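Local coordinates for D-methionine-binding lipoprotein MetQ (Escherichia coli, PDB 4YAH), which binds methionine as the solute-binding component of an ATP-driven D-methionine permease, at residues Ile38-Glu42 / Thr204-Gln208; Leu211-Lys215 / Lys261-Gly265. All coordinates share one frame; numbering follows the deposited sequence.

Overall arrangement
The two contacts lie about 11 Å apart, measured between their centres, and both join the two lobes of the binding protein. In interaction 1 the turn after strand 32-38 meets the short helix 203-206 beside the bound methionine. Interaction 2 lies farther from the ligand, where helix 213-216 meets the end of helix 253-262. The two touch directly. Ala41 CB packs 3.5 Å from Phe263 CZ, and Ala206 O probably accepts a hydrogen bond from Leu211 N at 3.0 Å. Glu42 and Thr204 of interaction 1 belong to the methionine pocket. The Phe263 side chain of interaction 2 comes within about 8 Å of the ligand.

Interaction 1 (Ile38-Glu42 / Thr204-Gln208); sequences IVGAE and TYASQ. With MET (methionine), chain B.
Thr204 meets Glu42 and Ile38 with different branches of its side chain. Its OG1 donates a hydrogen bond of 2.6 Å to Glu42 OE1, reaching that oxygen from above the carboxylate plane, 42° out of it. Its CG2 lies anti to the backbone N and presses against Ile38 CG2 at 3.5 Å, tighter than usual van der Waals contact. The same methyl group also lies over the centre of one face of the Tyr205 ring. The Glu42 chain is extended beyond CG (chi2 -173°), which carries the carboxylate out to Thr204 and to the bound methionine. The ligand N donates a weak hydrogen bond of 3.2 Å to Glu42 OE1 as well. Tyr69 OH is a further hydrogen-bond partner of Thr204 OG1, and Arg144, Asn202 and Asn229 bind the ligand too.

This is the cleft of a two-lobed periplasmic binding protein. Residues 38-42 run from strand 32-38 of one sheet into helix 41-57. Residues 204-208 follow strand 196-201 of the other sheet. The ligand amino group thus lies where the two lobes meet.

Gln208 lies beyond Thr204, away from the ligand. Its NE2 donates to Val39 O at 3.1 Å, from above the carbonyl plane. Its stronger partner is Asn67 OD1, on the loop after strand 60-66, so one nitrogen serves two loops. A water links the backbones, donating to Val39 O and Thr204 O and accepting from Glu42 N. Gly40 is the N-cap of helix 41-57. A side chain at this position would run into Gln208 CG and the preceding carbonyl. Next to it, Ala41 CB touches Ser207 OG at 3.5 Å, and that hydroxyl donates to Thr204 O.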
loop_
_atom_site.group_PDB
_atom_site.type_symbol
_atom_site.label_atom_id
_atom_site.label_comp_id
_atom_site.label_asym_id
_atom_site.label_seq_id
_atom_site.Cartn_x
_atom_site.Cartn_y
_atom_site.Cartn_z
ATOM N N ILE A 38 4.375 3.210 -7.993
ATOM C CA ILE A 38 4.408 4.435 -7.189
ATOM C C ILE A 38 5.848 4.883 -6.926
ATOM O O ILE A 38 6.717 4.056 -6.614
ATOM C CB ILE A 38 3.703 4.254 -5.836
ATOM C CG1 ILE A 38 2.357 3.552 -6.005
ATOM C CG2 ILE A 38 3.525 5.617 -5.158
ATOM C CD1 ILE A 38 1.372 4.294 -6.867
ATOM N N VAL A 39 6.095 6.192 -7.022
ATOM C CA VAL A 39 7.433 6.717 -6.792
ATOM C C VAL A 39 7.896 6.425 -5.381
ATOM O O VAL A 39 7.093 6.302 -4.465
ATOM C CB VAL A 39 7.512 8.241 -7.036
ATOM C CG1 VAL A 39 7.175 8.554 -8.440
ATOM C CG2 VAL A 39 6.570 8.985 -6.139
ATOM N N GLY A 40 9.205 6.298 -5.225
ATOM C CA GLY A 40 9.791 5.989 -3.937
ATOM C C GLY A 40 10.334 4.584 -3.969
ATOM O O GLY A 40 10.734 4.084 -5.027
ATOM N N ALA A 41 10.317 3.935 -2.819
ATOM C CA ALA A 41 10.958 2.650 -2.680
ATOM C C ALA A 41 10.275 1.605 -3.555
ATOM O O ALA A 41 10.930 0.673 -4.001
ATOM C CB ALA A 41 10.957 2.215 -1.245
ATOM N N GLU A 42 8.975 1.749 -3.801
ATOM C CA GLU A 42 8.280 0.759 -4.633
ATOM C C GLU A 42 8.780 0.860 -6.075
ATOM O O GLU A 42 8.924 -0.152 -6.762
ATOM C CB GLU A 42 6.756 0.920 -4.570
ATOM C CG GLU A 42 6.188 0.495 -3.197
ATOM C CD GLU A 42 4.671 0.467 -3.111
ATOM O OE1 GLU A 42 4.142 0.478 -1.975
ATOM O OE2 GLU A 42 3.993 0.419 -4.148
ATOM N N THR A 204 4.403 2.631 1.368
ATOM C CA THR A 204 4.587 3.332 0.079
ATOM C C THR A 204 5.102 4.758 0.276
ATOM O O THR A 204 6.099 5.177 -0.302
ATOM C CB THR A 204 3.261 3.459 -0.698
ATOM O OG1 THR A 204 2.598 2.191 -0.778
ATOM C CG2 THR A 204 3.504 3.997 -2.097
ATOM N N TYR A 205 4.369 5.492 1.105
ATOM C CA TYR A 205 4.621 6.909 1.327
ATOM C C TYR A 205 5.533 7.163 2.526
ATOM O O TYR A 205 6.333 8.092 2.477
ATOM C CB TYR A 205 3.277 7.637 1.449
ATOM C CG TYR A 205 2.422 7.452 0.198
ATOM C CD1 TYR A 205 1.281 6.662 0.219
ATOM C CD2 TYR A 205 2.777 8.070 -0.998
ATOM C CE1 TYR A 205 0.515 6.474 -0.929
ATOM C CE2 TYR A 205 2.016 7.890 -2.161
ATOM C CZ TYR A 205 0.885 7.093 -2.106
ATOM O OH TYR A 205 0.110 6.914 -3.242
ATOM N N ALA A 206 5.460 6.334 3.570
ATOM C CA ALA A 206 6.411 6.433 4.687
ATOM C C ALA A 206 7.849 6.328 4.189
ATOM O O ALA A 206 8.748 7.041 4.648
ATOM C CB ALA A 206 6.137 5.352 5.707
ATOM N N SER A 207 8.063 5.458 3.210
ATOM C CA SER A 207 9.406 5.234 2.692
ATOM C C SER A 207 9.936 6.458 1.923
ATOM O O SER A 207 11.140 6.620 1.776
ATOM C CB SER A 207 9.430 4.006 1.784
ATOM O OG SER A 207 8.782 4.290 0.564
ATOM N N GLN A 208 9.043 7.308 1.431
ATOM C CA GLN A 208 9.461 8.511 0.713
ATOM C C GLN A 208 10.210 9.489 1.612
ATOM O O GLN A 208 11.042 10.247 1.124
ATOM C CB GLN A 208 8.260 9.209 0.088
ATOM C CG GLN A 208 7.588 8.385 -1.016
ATOM C CD GLN A 208 6.405 9.097 -1.627
ATOM O OE1 GLN A 208 5.980 10.142 -1.143
ATOM N NE2 GLN A 208 5.847 8.520 -2.682
HETATM N N MET B . 1.349 -0.503 -0.829
HETATM C CA MET B . 0.106 -0.166 -0.136
HETATM C C MET B . -0.004 -0.992 1.123
HETATM O O MET B . 0.174 -2.212 1.042
HETATM C CB MET B . -1.107 -0.422 -1.035
HETATM C CG MET B . -2.428 0.076 -0.468
HETATM S SD MET B . -3.851 -0.242 -1.532
HETATM C CE MET B . -3.582 0.986 -2.811
HETATM O OXT MET B . -0.293 -0.449 2.208
HETATM O O HOH W 1 7.105 3.919 -2.919
#

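Interaction 2 (Leu211-Lys215 / Lys261-Gly265); sequences LTPAK and KVFNG
A small polar contact, with one weak hydrogen bond, joins the start of helix 213-216 in one lobe to the end of helix 253-262 in the other. Asn264 ND2 donates to Thr212 OG1 at 3.3 Å, and the bond is nearly straight (166°). Thr212 is the N-cap of helix 213-216. Its OG1 sits between the backbone N and carbonyl carbon (chi1 65°), where it also accepts a weak capping bond from Lys215 N at 3.4 Å. One oxygen thus takes a donor from each segment. The two side chains cross at about a right angle, and Thr212 CG2 packs 4.0 Å from Asn264 CB.

A valine in place of Thr212 would probably leave Asn264 ND2 and Lys215 N without this acceptor, and the start of the helix uncapped by a side chain.

Asn264 has positive phi as the C-prime residue of a Schellman motif, which ends helix 253-262. Its ND2 also lies 3.7 Å from Ala214 CB. A water bridges the backbones, accepting from Ala214 N and donating to Asn264 O.

Beside the contact, Phe263 packs on Ala41 and Val45 of helix 41-57 and on Thr203, and its ring meets that of Tyr112. Pro213 rests on Ala115 and Tyr117 of strand 115-117.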
loop_
_atom_site.group_PDB
_atom_site.type_symbol
_atom_site.label_atom_id
_atom_site.label_comp_id
_atom_site.label_asym_id
_atom_site.label_seq_id
_atom_site.Cartn_x
_atom_site.Cartn_y
_atom_site.Cartn_z
ATOM N N LEU A 211 11.165 6.584 6.414
ATOM C CA LEU A 211 10.610 5.868 7.556
ATOM C C LEU A 211 10.267 4.435 7.175
ATOM O O LEU A 211 9.802 4.175 6.064
ATOM C CB LEU A 211 9.358 6.563 8.076
ATOM C CG LEU A 211 9.519 8.024 8.480
ATOM C CD1 LEU A 211 8.178 8.590 8.926
ATOM C CD2 LEU A 211 10.539 8.147 9.571
ATOM N N THR A 212 10.509 3.519 8.099
ATOM C CA THR A 212 10.067 2.132 7.960
ATOM C C THR A 212 9.441 1.656 9.254
ATOM O O THR A 212 9.745 2.176 10.324
ATOM C CB THR A 212 11.206 1.160 7.610
ATOM O OG1 THR A 212 12.144 1.104 8.692
ATOM C CG2 THR A 212 11.897 1.567 6.325
ATOM N N PRO A 213 8.554 0.651 9.169
ATOM C CA PRO A 213 7.916 0.199 10.399
ATOM C C PRO A 213 8.910 -0.238 11.467
ATOM O O PRO A 213 8.735 0.137 12.633
ATOM C CB PRO A 213 7.056 -0.985 9.917
ATOM C CG PRO A 213 6.667 -0.570 8.541
ATOM C CD PRO A 213 7.909 0.067 7.975
ATOM N N ALA A 214 9.936 -1.001 11.106
ATOM C CA ALA A 214 10.793 -1.580 12.143
ATOM C C ALA A 214 11.632 -0.509 12.823
ATOM O O ALA A 214 11.954 -0.632 13.999
ATOM C CB ALA A 214 11.688 -2.639 11.578
ATOM N N LYS A 215 11.991 0.532 12.088
ATOM C CA LYS A 215 12.894 1.544 12.627
ATOM C C LYS A 215 12.135 2.653 13.320
ATOM O O LYS A 215 12.579 3.163 14.342
ATOM C CB LYS A 215 13.763 2.139 11.517
ATOM C CG LYS A 215 14.756 3.183 12.004
ATOM C CD LYS A 215 15.751 2.591 12.993
ATOM C CE LYS A 215 16.898 3.554 13.283
ATOM N NZ LYS A 215 16.415 4.868 13.793
ATOM N N LYS A 261 15.786 -5.165 1.667
ATOM C CA LYS A 261 16.778 -4.159 2.010
ATOM C C LYS A 261 16.130 -2.785 2.167
ATOM O O LYS A 261 16.171 -2.191 3.247
ATOM C CB LYS A 261 17.864 -4.114 0.938
ATOM C CG LYS A 261 19.089 -3.300 1.312
ATOM C CD LYS A 261 19.766 -3.846 2.564
ATOM C CE LYS A 261 21.257 -3.526 2.587
ATOM N NZ LYS A 261 21.540 -2.087 2.309
ATOM N N VAL A 262 15.513 -2.283 1.104
ATOM C CA VAL A 262 15.016 -0.913 1.126
ATOM C C VAL A 262 13.866 -0.735 2.121
ATOM O O VAL A 262 13.721 0.346 2.682
ATOM C CB VAL A 262 14.572 -0.441 -0.276
ATOM C CG1 VAL A 262 13.300 -1.122 -0.713
ATOM C CG2 VAL A 262 14.397 1.087 -0.289
ATOM N N PHE A 263 13.074 -1.782 2.379
ATOM C CA PHE A 263 11.976 -1.659 3.346
ATOM C C PHE A 263 12.376 -2.165 4.736
ATOM O O PHE A 263 11.526 -2.328 5.607
ATOM C CB PHE A 263 10.723 -2.402 2.847
ATOM C CG PHE A 263 10.076 -1.744 1.667
ATOM C CD1 PHE A 263 9.455 -0.520 1.804
ATOM C CD2 PHE A 263 10.095 -2.346 0.406
ATOM C CE1 PHE A 263 8.875 0.111 0.720
ATOM C CE2 PHE A 263 9.512 -1.724 -0.683
ATOM C CZ PHE A 263 8.900 -0.499 -0.533
ATOM N N ASN A 264 13.665 -2.427 4.929
ATOM C CA ASN A 264 14.173 -2.823 6.243
ATOM C C ASN A 264 13.305 -3.920 6.896
ATOM O O ASN A 264 12.833 -3.778 8.034
ATOM C CB ASN A 264 14.266 -1.577 7.128
ATOM C CG ASN A 264 14.922 -1.853 8.465
ATOM O OD1 ASN A 264 15.867 -2.639 8.555
ATOM N ND2 ASN A 264 14.419 -1.209 9.518
ATOM N N GLY A 265 13.070 -5.004 6.150
ATOM C CA GLY A 265 12.313 -6.142 6.658
ATOM C C GLY A 265 10.804 -5.966 6.628
ATOM O O GLY A 265 10.064 -6.855 7.040
HETATM O O HOH W 2 10.072 -2.390 8.549
#